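Local coordinates for protein malate dehydrogenase (Entamoeba histolytica, PDB 3I0P) that probably catalyses the NAD-dependent interconversion of malate and oxaloacetate, as a dimeric member of the malate/L-lactate dehydrogenase family, at residues Gln5-Ser10 with Val347-Met352; Ala42-Met47 with Lys336-Gly341; Glu174-Cys179 with Lys329-Glu334. All coordinates share one frame; numbering follows the deposited sequence.

Interaction 1: residues Gln5-Ser10 with Val347-Met352; sequences QTKNVS and VTINEM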
loop_
_atom_site.group_PDB
_atom_site.type_symbol
_atom_site.label_atom_id
_atom_site.label_comp_id
_atom_site.label_asym_id
_atom_site.label_seq_id
_atom_site.Cartn_x
_atom_site.Cartn_y
_atom_site.Cartn_z
ATOM N N GLN A 5 -25.263 -11.152 -25.121
ATOM C CA GLN A 5 -25.845 -10.014 -25.906
ATOM C C GLN A 5 -25.815 -8.692 -25.126
ATOM O O GLN A 5 -25.829 -8.677 -23.889
ATOM C CB GLN A 5 -27.272 -10.334 -26.396
ATOM C CG GLN A 5 -27.876 -9.313 -27.397
ATOM C CD GLN A 5 -27.044 -9.151 -28.684
ATOM O OE1 GLN A 5 -26.029 -8.428 -28.708
ATOM N NE2 GLN A 5 -27.482 -9.815 -29.761
ATOM N N THR A 6 -25.791 -7.587 -25.866
ATOM C CA THR A 6 -25.514 -6.282 -25.291
ATOM C C THR A 6 -26.191 -5.136 -26.064
ATOM O O THR A 6 -26.359 -5.212 -27.284
ATOM C CB THR A 6 -23.972 -6.085 -25.160
ATOM O OG1 THR A 6 -23.694 -4.976 -24.307
ATOM C CG2 THR A 6 -23.280 -5.895 -26.525
ATOM N N LYS A 7 -26.595 -4.090 -25.342
ATOM C CA LYS A 7 -27.221 -2.903 -25.948
ATOM C C LYS A 7 -26.469 -1.620 -25.592
ATOM O O LYS A 7 -26.158 -1.367 -24.429
ATOM C CB LYS A 7 -28.690 -2.788 -25.532
ATOM C CG LYS A 7 -29.444 -1.642 -26.190
ATOM C CD LYS A 7 -30.926 -1.709 -25.829
ATOM C CE LYS A 7 -31.761 -0.686 -26.607
ATOM N NZ LYS A 7 -31.856 -1.019 -28.059
ATOM N N ASN A 8 -26.192 -0.813 -26.611
ATOM C CA ASN A 8 -25.423 0.408 -26.445
ATOM C C ASN A 8 -26.269 1.558 -25.922
ATOM O O ASN A 8 -27.291 1.912 -26.507
ATOM C CB ASN A 8 -24.747 0.800 -27.762
ATOM C CG ASN A 8 -23.768 1.945 -27.600
ATOM O OD1 ASN A 8 -24.141 3.123 -27.634
ATOM N ND2 ASN A 8 -22.503 1.604 -27.423
ATOM N N VAL A 9 -25.829 2.132 -24.809
ATOM C CA VAL A 9 -26.462 3.317 -24.239
ATOM C C VAL A 9 -25.383 4.380 -24.042
ATOM O O VAL A 9 -24.280 4.069 -23.577
ATOM C CB VAL A 9 -27.147 3.014 -22.878
ATOM C CG1 VAL A 9 -28.012 4.174 -22.457
ATOM C CG2 VAL A 9 -27.978 1.744 -22.955
ATOM N N SER A 10 -25.690 5.622 -24.403
ATOM C CA SER A 10 -24.728 6.712 -24.247
ATOM C C SER A 10 -24.510 7.030 -22.768
ATOM O O SER A 10 -25.420 6.841 -21.950
ATOM C CB SER A 10 -25.199 7.966 -24.988
ATOM O OG SER A 10 -26.195 8.655 -24.248
ATOM N N VAL A 347 -29.602 -7.840 -18.971
ATOM C CA VAL A 347 -30.124 -7.734 -17.602
ATOM C C VAL A 347 -30.180 -6.277 -17.132
ATOM O O VAL A 347 -31.156 -5.873 -16.509
ATOM C CB VAL A 347 -29.363 -8.669 -16.588
ATOM C CG1 VAL A 347 -27.891 -8.275 -16.433
ATOM C CG2 VAL A 347 -30.070 -8.697 -15.232
ATOM N N THR A 348 -29.151 -5.493 -17.462
ATOM C CA THR A 348 -29.054 -4.089 -17.039
ATOM C C THR A 348 -30.106 -3.262 -17.769
ATOM O O THR A 348 -30.812 -2.447 -17.155
ATOM C CB THR A 348 -27.640 -3.488 -17.285
ATOM O OG1 THR A 348 -26.635 -4.368 -16.771
ATOM C CG2 THR A 348 -27.495 -2.147 -16.596
ATOM N N ILE A 349 -30.209 -3.486 -19.075
ATOM C CA ILE A 349 -31.228 -2.843 -19.890
ATOM C C ILE A 349 -32.604 -3.068 -19.277
ATOM O O ILE A 349 -33.393 -2.128 -19.127
ATOM C CB ILE A 349 -31.200 -3.358 -21.356
ATOM C CG1 ILE A 349 -29.855 -3.030 -22.021
ATOM C CG2 ILE A 349 -32.361 -2.778 -22.163
ATOM C CD1 ILE A 349 -29.515 -1.547 -22.073
ATOM N N ASN A 350 -32.874 -4.318 -18.906
ATOM C CA ASN A 350 -34.153 -4.696 -18.312
ATOM C C ASN A 350 -34.361 -4.105 -16.920
ATOM O O ASN A 350 -35.472 -3.671 -16.583
ATOM C CB ASN A 350 -34.338 -6.218 -18.358
ATOM C CG ASN A 350 -34.454 -6.735 -19.794
ATOM O OD1 ASN A 350 -35.010 -6.060 -20.665
ATOM N ND2 ASN A 350 -33.916 -7.922 -20.049
ATOM N N GLU A 351 -33.292 -4.047 -16.128
ATOM C CA GLU A 351 -33.350 -3.323 -14.863
ATOM C C GLU A 351 -33.712 -1.845 -15.070
ATOM O O GLU A 351 -34.524 -1.294 -14.318
ATOM C CB GLU A 351 -32.039 -3.439 -14.095
ATOM C CG GLU A 351 -31.818 -4.774 -13.425
ATOM C CD GLU A 351 -30.429 -4.891 -12.836
ATOM O OE1 GLU A 351 -29.629 -3.951 -13.006
ATOM O OE2 GLU A 351 -30.129 -5.922 -12.201
ATOM N N MET A 352 -33.113 -1.218 -16.086
ATOM C CA MET A 352 -33.354 0.206 -16.376
ATOM C C MET A 352 -34.801 0.445 -16.794
ATOM O O MET A 352 -35.460 1.353 -16.283
ATOM C CB MET A 352 -32.392 0.736 -17.443
ATOM C CG MET A 352 -30.946 0.835 -16.983
ATOM S SD MET A 352 -29.765 1.267 -18.292
ATOM C CE MET A 352 -30.179 2.977 -18.630
#

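Interaction 2: residues Ala42-Met47 with Lys336-Gly341; sequences ADLRGM and KRRKFG. With NAD (nicotinamide-adenine-dinucleotide), chain B.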
loop_
_atom_site.group_PDB
_atom_site.type_symbol
_atom_site.label_atom_id
_atom_site.label_comp_id
_atom_site.label_asym_id
_atom_site.label_seq_id
_atom_site.Cartn_x
_atom_site.Cartn_y
_atom_site.Cartn_z
ATOM N N ALA A 42 -17.476 5.132 -12.544
ATOM C CA ALA A 42 -17.145 3.721 -12.640
ATOM C C ALA A 42 -17.366 3.201 -14.069
ATOM O O ALA A 42 -16.520 2.460 -14.599
ATOM C CB ALA A 42 -17.918 2.914 -11.631
ATOM N N ASP A 43 -18.482 3.599 -14.688
ATOM C CA ASP A 43 -18.801 3.151 -16.051
ATOM C C ASP A 43 -17.866 3.799 -17.087
ATOM O O ASP A 43 -17.455 3.147 -18.044
ATOM C CB ASP A 43 -20.275 3.414 -16.414
ATOM C CG ASP A 43 -21.254 2.633 -15.540
ATOM O OD1 ASP A 43 -21.078 1.412 -15.342
ATOM O OD2 ASP A 43 -22.224 3.248 -15.056
ATOM N N LEU A 44 -17.538 5.077 -16.888
ATOM C CA LEU A 44 -16.581 5.763 -17.739
ATOM C C LEU A 44 -15.231 5.066 -17.722
ATOM O O LEU A 44 -14.570 4.968 -18.752
ATOM C CB LEU A 44 -16.418 7.224 -17.329
ATOM C CG LEU A 44 -17.419 8.184 -17.964
ATOM C CD1 LEU A 44 -17.439 9.530 -17.220
ATOM C CD2 LEU A 44 -17.170 8.375 -19.454
ATOM N N ARG A 45 -14.830 4.571 -16.558
ATOM C CA ARG A 45 -13.479 4.049 -16.398
ATOM C C ARG A 45 -13.381 2.560 -16.725
ATOM O O ARG A 45 -12.284 2.020 -16.830
ATOM C CB ARG A 45 -12.950 4.337 -14.994
ATOM C CG ARG A 45 -12.783 5.806 -14.687
ATOM C CD ARG A 45 -12.233 6.048 -13.277
ATOM N NE ARG A 45 -10.837 5.624 -13.159
ATOM C CZ ARG A 45 -9.787 6.313 -13.614
ATOM N NH1 ARG A 45 -9.957 7.476 -14.223
ATOM N NH2 ARG A 45 -8.560 5.842 -13.446
ATOM N N GLY A 46 -14.522 1.902 -16.884
ATOM C CA GLY A 46 -14.526 0.490 -17.235
ATOM C C GLY A 46 -14.627 -0.443 -16.049
ATOM O O GLY A 46 -14.396 -1.634 -16.180
ATOM N N MET A 47 -14.985 0.095 -14.888
ATOM C CA MET A 47 -15.241 -0.726 -13.708
ATOM C C MET A 47 -16.703 -1.138 -13.753
ATOM O O MET A 47 -17.529 -0.625 -13.007
ATOM C CB MET A 47 -14.951 0.054 -12.413
ATOM C CG MET A 47 -13.558 0.642 -12.294
ATOM S SD MET A 47 -12.323 -0.653 -12.417
ATOM C CE MET A 47 -10.806 0.290 -12.126
ATOM N N LYS A 336 -12.982 6.034 -25.184
ATOM C CA LYS A 336 -13.846 5.177 -25.988
ATOM C C LYS A 336 -15.334 5.383 -25.639
ATOM O O LYS A 336 -16.143 5.672 -26.521
ATOM C CB LYS A 336 -13.422 3.720 -25.771
ATOM C CG LYS A 336 -14.175 2.672 -26.568
ATOM C CD LYS A 336 -13.583 1.274 -26.288
ATOM C CE LYS A 336 -13.868 0.284 -27.422
ATOM N NZ LYS A 336 -15.314 -0.071 -27.497
ATOM N N ARG A 337 -15.682 5.265 -24.355
ATOM C CA ARG A 337 -17.086 5.286 -23.933
ATOM C C ARG A 337 -17.721 6.666 -23.974
ATOM O O ARG A 337 -18.942 6.811 -24.165
ATOM C CB ARG A 337 -17.252 4.637 -22.568
ATOM C CG ARG A 337 -17.007 3.161 -22.640
ATOM C CD ARG A 337 -17.376 2.471 -21.374
ATOM N NE ARG A 337 -17.103 1.047 -21.476
ATOM C CZ ARG A 337 -17.103 0.215 -20.445
ATOM N NH1 ARG A 337 -17.359 0.669 -19.232
ATOM N NH2 ARG A 337 -16.843 -1.072 -20.628
ATOM N N ARG A 338 -16.879 7.677 -23.802
ATOM C CA ARG A 338 -17.302 9.061 -23.871
ATOM C C ARG A 338 -17.945 9.361 -25.227
ATOM O O ARG A 338 -18.951 10.058 -25.293
ATOM C CB ARG A 338 -16.110 9.979 -23.612
ATOM C CG ARG A 338 -16.466 11.387 -23.208
ATOM C CD ARG A 338 -15.235 12.125 -22.664
ATOM N NE ARG A 338 -14.964 11.792 -21.260
ATOM C CZ ARG A 338 -15.578 12.351 -20.211
ATOM N NH1 ARG A 338 -16.518 13.275 -20.382
ATOM N NH2 ARG A 338 -15.253 11.983 -18.979
ATOM N N LYS A 339 -17.383 8.815 -26.300
ATOM C CA LYS A 339 -17.889 9.127 -27.639
ATOM C C LYS A 339 -18.804 8.053 -28.238
ATOM O O LYS A 339 -19.732 8.388 -28.970
ATOM C CB LYS A 339 -16.752 9.519 -28.604
ATOM C CG LYS A 339 -15.604 8.513 -28.708
ATOM C CD LYS A 339 -14.318 9.200 -29.186
ATOM C CE LYS A 339 -13.136 8.228 -29.215
ATOM N NZ LYS A 339 -11.819 8.904 -28.959
ATOM N N PHE A 340 -18.560 6.782 -27.914
ATOM C CA PHE A 340 -19.319 5.686 -28.523
ATOM C C PHE A 340 -20.372 5.029 -27.631
ATOM O O PHE A 340 -21.122 4.159 -28.092
ATOM C CB PHE A 340 -18.373 4.615 -29.063
ATOM C CG PHE A 340 -17.351 5.139 -30.021
ATOM C CD1 PHE A 340 -17.717 6.033 -31.041
ATOM C CD2 PHE A 340 -16.019 4.735 -29.923
ATOM C CE1 PHE A 340 -16.768 6.527 -31.934
ATOM C CE2 PHE A 340 -15.066 5.215 -30.819
ATOM C CZ PHE A 340 -15.441 6.115 -31.826
ATOM N N GLY A 341 -20.430 5.440 -26.364
ATOM C CA GLY A 341 -21.370 4.855 -25.414
ATOM C C GLY A 341 -20.858 3.578 -24.780
ATOM O O GLY A 341 -19.718 3.169 -25.010
HETATM P PA NAD B . -7.937 -4.498 -10.960
HETATM O O1A NAD B . -8.887 -4.307 -12.117
HETATM O O2A NAD B . -7.322 -5.845 -10.757
HETATM O O5B NAD B . -6.777 -3.400 -11.146
HETATM C C5B NAD B . -7.122 -2.023 -11.381
HETATM C C4B NAD B . -5.929 -1.077 -11.186
HETATM O O4B NAD B . -4.709 -1.644 -11.682
HETATM C C3B NAD B . -6.093 0.225 -11.943
HETATM O O3B NAD B . -5.414 1.261 -11.213
HETATM C C2B NAD B . -5.392 -0.032 -13.259
HETATM O O2B NAD B . -4.925 1.179 -13.852
HETATM C C1B NAD B . -4.235 -0.905 -12.818
HETATM N N9A NAD B . -3.722 -1.844 -13.858
HETATM C C8A NAD B . -4.391 -2.850 -14.441
HETATM N N7A NAD B . -3.556 -3.475 -15.299
HETATM C C5A NAD B . -2.353 -2.858 -15.241
HETATM C C6A NAD B . -1.121 -3.044 -15.877
HETATM N N6A NAD B . -0.945 -4.028 -16.791
HETATM N N1A NAD B . -0.084 -2.220 -15.587
HETATM C C2A NAD B . -0.225 -1.233 -14.693
HETATM N N3A NAD B . -1.392 -1.036 -14.065
HETATM C C4A NAD B . -2.468 -1.832 -14.324
HETATM O O3 NAD B . -8.608 -3.989 -9.569
HETATM P PN NAD B . -9.834 -4.653 -8.727
HETATM O O1N NAD B . -9.267 -5.119 -7.408
HETATM O O2N NAD B . -10.622 -5.600 -9.599
HETATM O O5D NAD B . -10.794 -3.407 -8.422
HETATM C C5D NAD B . -11.709 -2.921 -9.409
HETATM C C4D NAD B . -12.609 -1.842 -8.813
HETATM O O4D NAD B . -13.421 -2.386 -7.769
HETATM C C3D NAD B . -11.812 -0.704 -8.188
HETATM O O3D NAD B . -12.251 0.522 -8.789
HETATM C C2D NAD B . -12.108 -0.774 -6.690
HETATM O O2D NAD B . -12.205 0.492 -6.014
HETATM C C1D NAD B . -13.454 -1.462 -6.676
HETATM N N1N NAD B . -13.726 -2.108 -5.394
HETATM C C2N NAD B . -14.569 -1.492 -4.535
HETATM C C3N NAD B . -14.860 -2.073 -3.298
HETATM C C7N NAD B . -15.792 -1.402 -2.327
HETATM O O7N NAD B . -16.023 -1.948 -1.256
HETATM N N7N NAD B . -16.343 -0.235 -2.652
HETATM C C4N NAD B . -14.271 -3.296 -2.964
HETATM C C5N NAD B . -13.397 -3.907 -3.869
HETATM C C6N NAD B . -13.141 -3.286 -5.091
#

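Interaction 3: residues Glu174-Cys179 with Lys329-Glu334; sequences EAFPYC and KEYETE. With NAD (nicotinamide-adenine-dinucleotide), chain B.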
loop_
_atom_site.group_PDB
_atom_site.type_symbol
_atom_site.label_atom_id
_atom_site.label_comp_id
_atom_site.label_asym_id
_atom_site.label_seq_id
_atom_site.Cartn_x
_atom_site.Cartn_y
_atom_site.Cartn_z
ATOM N N GLU A 174 0.708 13.928 -18.008
ATOM C CA GLU A 174 0.039 13.258 -19.099
ATOM C C GLU A 174 -1.449 13.637 -19.118
ATOM O O GLU A 174 -1.886 14.476 -18.325
ATOM C CB GLU A 174 0.230 11.754 -18.958
ATOM C CG GLU A 174 1.676 11.363 -18.766
ATOM C CD GLU A 174 1.876 9.871 -18.758
ATOM O OE1 GLU A 174 1.354 9.202 -17.836
ATOM O OE2 GLU A 174 2.570 9.363 -19.674
ATOM N N ALA A 175 -2.213 13.027 -20.024
ATOM C CA ALA A 175 -3.628 13.373 -20.226
ATOM C C ALA A 175 -4.530 12.816 -19.124
ATOM O O ALA A 175 -5.696 13.187 -19.019
ATOM C CB ALA A 175 -4.099 12.893 -21.595
ATOM N N PHE A 176 -3.974 11.913 -18.323
ATOM C CA PHE A 176 -4.655 11.286 -17.193
ATOM C C PHE A 176 -3.669 11.229 -16.035
ATOM O O PHE A 176 -2.467 11.098 -16.267
ATOM C CB PHE A 176 -5.081 9.858 -17.560
ATOM C CG PHE A 176 -3.960 9.015 -18.115
ATOM C CD1 PHE A 176 -3.259 8.141 -17.293
ATOM C CD2 PHE A 176 -3.586 9.120 -19.459
ATOM C CE1 PHE A 176 -2.213 7.369 -17.803
ATOM C CE2 PHE A 176 -2.553 8.361 -19.968
ATOM C CZ PHE A 176 -1.863 7.483 -19.145
ATOM N N PRO A 177 -4.162 11.325 -14.784
ATOM C CA PRO A 177 -3.260 11.174 -13.632
ATOM C C PRO A 177 -2.873 9.719 -13.407
ATOM O O PRO A 177 -3.521 8.813 -13.953
ATOM C CB PRO A 177 -4.112 11.653 -12.456
ATOM C CG PRO A 177 -5.505 11.404 -12.888
ATOM C CD PRO A 177 -5.527 11.687 -14.362
ATOM N N TYR A 178 -1.823 9.497 -12.624
ATOM C CA TYR A 178 -1.564 8.180 -12.093
ATOM C C TYR A 178 -2.725 7.873 -11.164
ATOM O O TYR A 178 -3.099 8.703 -10.326
ATOM C CB TYR A 178 -0.245 8.179 -11.318
ATOM C CG TYR A 178 -0.008 6.969 -10.420
ATOM C CD1 TYR A 178 0.885 5.969 -10.793
ATOM C CD2 TYR A 178 -0.646 6.850 -9.187
ATOM C CE1 TYR A 178 1.114 4.871 -9.965
ATOM C CE2 TYR A 178 -0.425 5.763 -8.363
ATOM C CZ TYR A 178 0.454 4.780 -8.751
ATOM O OH TYR A 178 0.672 3.699 -7.929
ATOM N N CYS A 179 -3.311 6.696 -11.314
ATOM C CA CYS A 179 -4.369 6.288 -10.416
ATOM C C CYS A 179 -4.374 4.801 -10.204
ATOM O O CYS A 179 -4.940 4.052 -11.013
ATOM C CB CYS A 179 -5.741 6.723 -10.926
ATOM S SG CYS A 179 -7.031 6.464 -9.690
ATOM N N LYS A 329 -5.253 2.239 -18.699
ATOM C CA LYS A 329 -6.382 1.432 -19.152
ATOM C C LYS A 329 -7.734 2.117 -18.908
ATOM O O LYS A 329 -8.650 2.004 -19.735
ATOM C CB LYS A 329 -6.347 0.040 -18.496
ATOM C CG LYS A 329 -5.669 -1.014 -19.348
ATOM C CD LYS A 329 -4.878 -2.017 -18.535
ATOM C CE LYS A 329 -5.640 -3.298 -18.266
ATOM N NZ LYS A 329 -4.681 -4.436 -18.220
ATOM N N GLU A 330 -7.856 2.840 -17.793
ATOM C CA GLU A 330 -9.106 3.502 -17.473
ATOM C C GLU A 330 -9.333 4.716 -18.346
ATOM O O GLU A 330 -10.467 5.001 -18.722
ATOM C CB GLU A 330 -9.180 3.878 -16.001
ATOM C CG GLU A 330 -9.460 2.691 -15.067
ATOM C CD GLU A 330 -8.232 1.844 -14.773
ATOM O OE1 GLU A 330 -7.099 2.351 -14.894
ATOM O OE2 GLU A 330 -8.402 0.661 -14.417
ATOM N N TYR A 331 -8.259 5.431 -18.666
ATOM C CA TYR A 331 -8.347 6.616 -19.521
ATOM C C TYR A 331 -8.794 6.231 -20.931
ATOM O O TYR A 331 -9.708 6.842 -21.489
ATOM C CB TYR A 331 -7.012 7.386 -19.533
ATOM C CG TYR A 331 -6.876 8.409 -20.643
ATOM C CD1 TYR A 331 -7.493 9.663 -20.554
ATOM C CD2 TYR A 331 -6.123 8.119 -21.789
ATOM C CE1 TYR A 331 -7.364 10.600 -21.584
ATOM C CE2 TYR A 331 -5.991 9.041 -22.820
ATOM C CZ TYR A 331 -6.611 10.272 -22.714
ATOM O OH TYR A 331 -6.468 11.169 -23.741
ATOM N N GLU A 332 -8.162 5.208 -21.493
ATOM C CA GLU A 332 -8.496 4.759 -22.835
ATOM C C GLU A 332 -9.925 4.224 -22.945
ATOM O O GLU A 332 -10.595 4.450 -23.955
ATOM C CB GLU A 332 -7.474 3.745 -23.348
ATOM C CG GLU A 332 -6.165 4.400 -23.794
ATOM C CD GLU A 332 -5.138 3.408 -24.309
ATOM O OE1 GLU A 332 -5.431 2.192 -24.343
ATOM O OE2 GLU A 332 -4.031 3.849 -24.676
ATOM N N THR A 333 -10.398 3.541 -21.908
ATOM C CA THR A 333 -11.794 3.117 -21.864
ATOM C C THR A 333 -12.702 4.343 -21.798
ATOM O O THR A 333 -13.708 4.425 -22.506
ATOM C CB THR A 333 -12.071 2.189 -20.672
ATOM O OG1 THR A 333 -11.254 1.017 -20.784
ATOM C CG2 THR A 333 -13.538 1.777 -20.635
ATOM N N GLU A 334 -12.320 5.303 -20.958
ATOM C CA GLU A 334 -13.094 6.519 -20.766
ATOM C C GLU A 334 -13.219 7.300 -22.065
ATOM O O GLU A 334 -14.275 7.845 -22.346
ATOM C CB GLU A 334 -12.483 7.363 -19.652
ATOM C CG GLU A 334 -13.127 8.715 -19.444
ATOM C CD GLU A 334 -12.748 9.357 -18.117
ATOM O OE1 GLU A 334 -13.509 10.249 -17.679
ATOM O OE2 GLU A 334 -11.708 8.979 -17.507
HETATM P PA NAD B . -7.937 -4.498 -10.960
HETATM O O1A NAD B . -8.887 -4.307 -12.117
HETATM O O2A NAD B . -7.322 -5.845 -10.757
HETATM O O5B NAD B . -6.777 -3.400 -11.146
HETATM C C5B NAD B . -7.122 -2.023 -11.381
HETATM C C4B NAD B . -5.929 -1.077 -11.186
HETATM O O4B NAD B . -4.709 -1.644 -11.682
HETATM C C3B NAD B . -6.093 0.225 -11.943
HETATM O O3B NAD B . -5.414 1.261 -11.213
HETATM C C2B NAD B . -5.392 -0.032 -13.259
HETATM O O2B NAD B . -4.925 1.179 -13.852
HETATM C C1B NAD B . -4.235 -0.905 -12.818
HETATM N N9A NAD B . -3.722 -1.844 -13.858
HETATM C C8A NAD B . -4.391 -2.850 -14.441
HETATM N N7A NAD B . -3.556 -3.475 -15.299
HETATM C C5A NAD B . -2.353 -2.858 -15.241
HETATM C C6A NAD B . -1.121 -3.044 -15.877
HETATM N N6A NAD B . -0.945 -4.028 -16.791
HETATM N N1A NAD B . -0.084 -2.220 -15.587
HETATM C C2A NAD B . -0.225 -1.233 -14.693
HETATM N N3A NAD B . -1.392 -1.036 -14.065
HETATM C C4A NAD B . -2.468 -1.832 -14.324
HETATM O O3 NAD B . -8.608 -3.989 -9.569
HETATM P PN NAD B . -9.834 -4.653 -8.727
HETATM O O1N NAD B . -9.267 -5.119 -7.408
HETATM O O2N NAD B . -10.622 -5.600 -9.599
HETATM O O5D NAD B . -10.794 -3.407 -8.422
HETATM C C5D NAD B . -11.709 -2.921 -9.409
HETATM C C4D NAD B . -12.609 -1.842 -8.813
HETATM O O4D NAD B . -13.421 -2.386 -7.769
HETATM C C3D NAD B . -11.812 -0.704 -8.188
HETATM O O3D NAD B . -12.251 0.522 -8.789
HETATM C C2D NAD B . -12.108 -0.774 -6.690
HETATM O O2D NAD B . -12.205 0.492 -6.014
HETATM C C1D NAD B . -13.454 -1.462 -6.676
HETATM N N1N NAD B . -13.726 -2.108 -5.394
HETATM C C2N NAD B . -14.569 -1.492 -4.535
HETATM C C3N NAD B . -14.860 -2.073 -3.298
HETATM C C7N NAD B . -15.792 -1.402 -2.327
HETATM O O7N NAD B . -16.023 -1.948 -1.256
HETATM N N7N NAD B . -16.343 -0.235 -2.652
HETATM C C4N NAD B . -14.271 -3.296 -2.964
HETATM C C5N NAD B . -13.397 -3.907 -3.869
HETATM C C6N NAD B . -13.141 -3.286 -5.091
#

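Interaction 1: residues Gln5-Ser10 with Val347-Met352
I349 packs against K7 and V9 where the first strand of the chain meets a helix near its end. Strand 6-9 pairs antiparallel with strand 342-345 in a two-stranded ribbon, and the chain passes from the second strand almost directly into helix 346-359, whose first turns fold back over one face of that ribbon. K7 and V9, alternate residues of the strand, send their CB atoms toward the helix, while T6 and N8 face the other way; T6 OG1 makes a weak hydrogen bond to L344 O, and N8 ND2 bonds D343 OD1. Between the two segments the interaction is apolar. The I349 side chain lies across that of K7 at about a right angle: K7 CB is 3.7 Å from I349 CG1, and farther out K7 CD comes within 4.0 Å of I349 CD1. The methylene chain of K7 does this work, since it runs extended as far as CE and turns only at its last torsion (chi4 69°), carrying NZ away from the helix. V9 and I349 run past each other in opposite directions. L344 touches V9, I349 and M352, and the C-terminal F365 packs on K7, V9 and I349, so the isoleucine is enclosed by strand, ribbon partner and chain end. Helix 11-24 closes the neighbouring side, I14 against V9 and F17 against M352. In I349 the first torsion of -62° places CG1 beside the backbone N and CG2 anti to it, and at the end of the CG1 branch I349 CD1 meets V9 CG2 at 3.7 Å.

Interaction 2: residues Ala42-Met47 with Lys336-Gly341
D43 and R337 join the last turns of two helices, 29-45 and 328-340, with the CA atoms of L44 and R337 6.2 Å apart at the nearest point. Helix 328-340 ends on a glycine with positive phi, G341, whose N bonds R337 O. Helix 29-45 also ends on a glycine, G46, which takes a positive phi and lies with its CA 3.5 Å from R337 NH1. It is the C-prime residue of a Schellman motif: M47 N bonds A42 O at 2.8 Å, and G46 N makes a weak bond to D43 O. The D43 carbonyl, which within its own helix receives this weak bond from G46 N, takes up a side chain of the other helix. R337 leaves with CG beside its backbone N (chi1 -69°) and then runs extended from CG to NE, which brings R337 NH1 to 2.7 Å from D43 O. The oxygen lies near the guanidinium plane, and the donor lies in the carbonyl plane with a C=O...N angle of 146°. An arginine thus donates to a carbonyl in the last turn of the helix, and its positive charge probably gains from the negative end of the helix dipole. NH1 also forms a salt bridge with D48, just beyond the helix end. The D43 carboxylate turns elsewhere, OD2 accepting a bond from I52 N. R338 bends at chi3 (-81°) and brings its guanidinium to L44: L44 CD2 lies over one face of the R338 guanidinium, and L44 CD1 is 3.7 Å from R338 NH2, which is salt-bridged to E334. Past the turn, M47 sits in the NAD pocket, M47 CE 3.6 Å from the ribose hydroxyl O3D of NAD.

Interaction 3: residues Glu174-Cys179 with Lys329-Glu334
Y331 and F176 meet ring to ring. F176 adopts the crowded first torsion, CG lying between the backbone N and the carbonyl carbon (chi1 52°), and this sets its ring against the first turns of helix 328-340. The two planes are inclined by 26° with centroids 5.0 Å apart, but they are slid so far that little of the rings overlaps: CD2 of F176 stands over one face of the tyrosine, toward its rim, 3.6 Å from Y331 CG. The CB atoms of both residues also touch. At the far end of the tyrosine, A175 CB packs against the phenol, 3.6 Å from Y331 OH. Away from the aromatic pair, the same two segments each bond the adenosine half of NAD. E330, bent at chi2 (80°), directs OE1 to the ribose hydroxyl O2B of NAD at 2.7 Å, whereas the backbone C179 O accepts a weak bond from O3B of NAD at 2.8 Å. A carboxylate bound to the 2'-hydroxyl is consistent with use of NAD rather than its phosphorylated form. K329 NZ reaches the adenine atom N7A of NAD in a weak bond of 3.3 Å, and is salt-bridged to E240 of the second subunit. Y178 OH bonds C249 O of that subunit as well. Strand 178-182 lies at one margin of the mixed sheet, paired with strand 166-170; helix 127-136 packs on P177 and C179, and the end of helix 29-45 sends R45 against C179 and E330.

Interactions 2 and 3 share helix 328-340, each using a different turn, and their centres lie 11 Å apart. They meet directly: R45 NH2 is 3.3 Å from E330 CB, and G46 CA is 3.8 Å from T333 CG2. Both reach NAD, interaction 3 at the adenosine and interaction 2, through M47, at the nicotinamide ribose; H245 and K246 of the second subunit add further bonds to it. Interaction 1 is farther from the coenzyme, 14 Å from interaction 2 and 25 Å from interaction 3, centre to centre. It joins interaction 2 where N8 ND2 probably hydrogen-bonds F340 O at 3.0 Å, just as helix 328-340 gives way to strand 342-345.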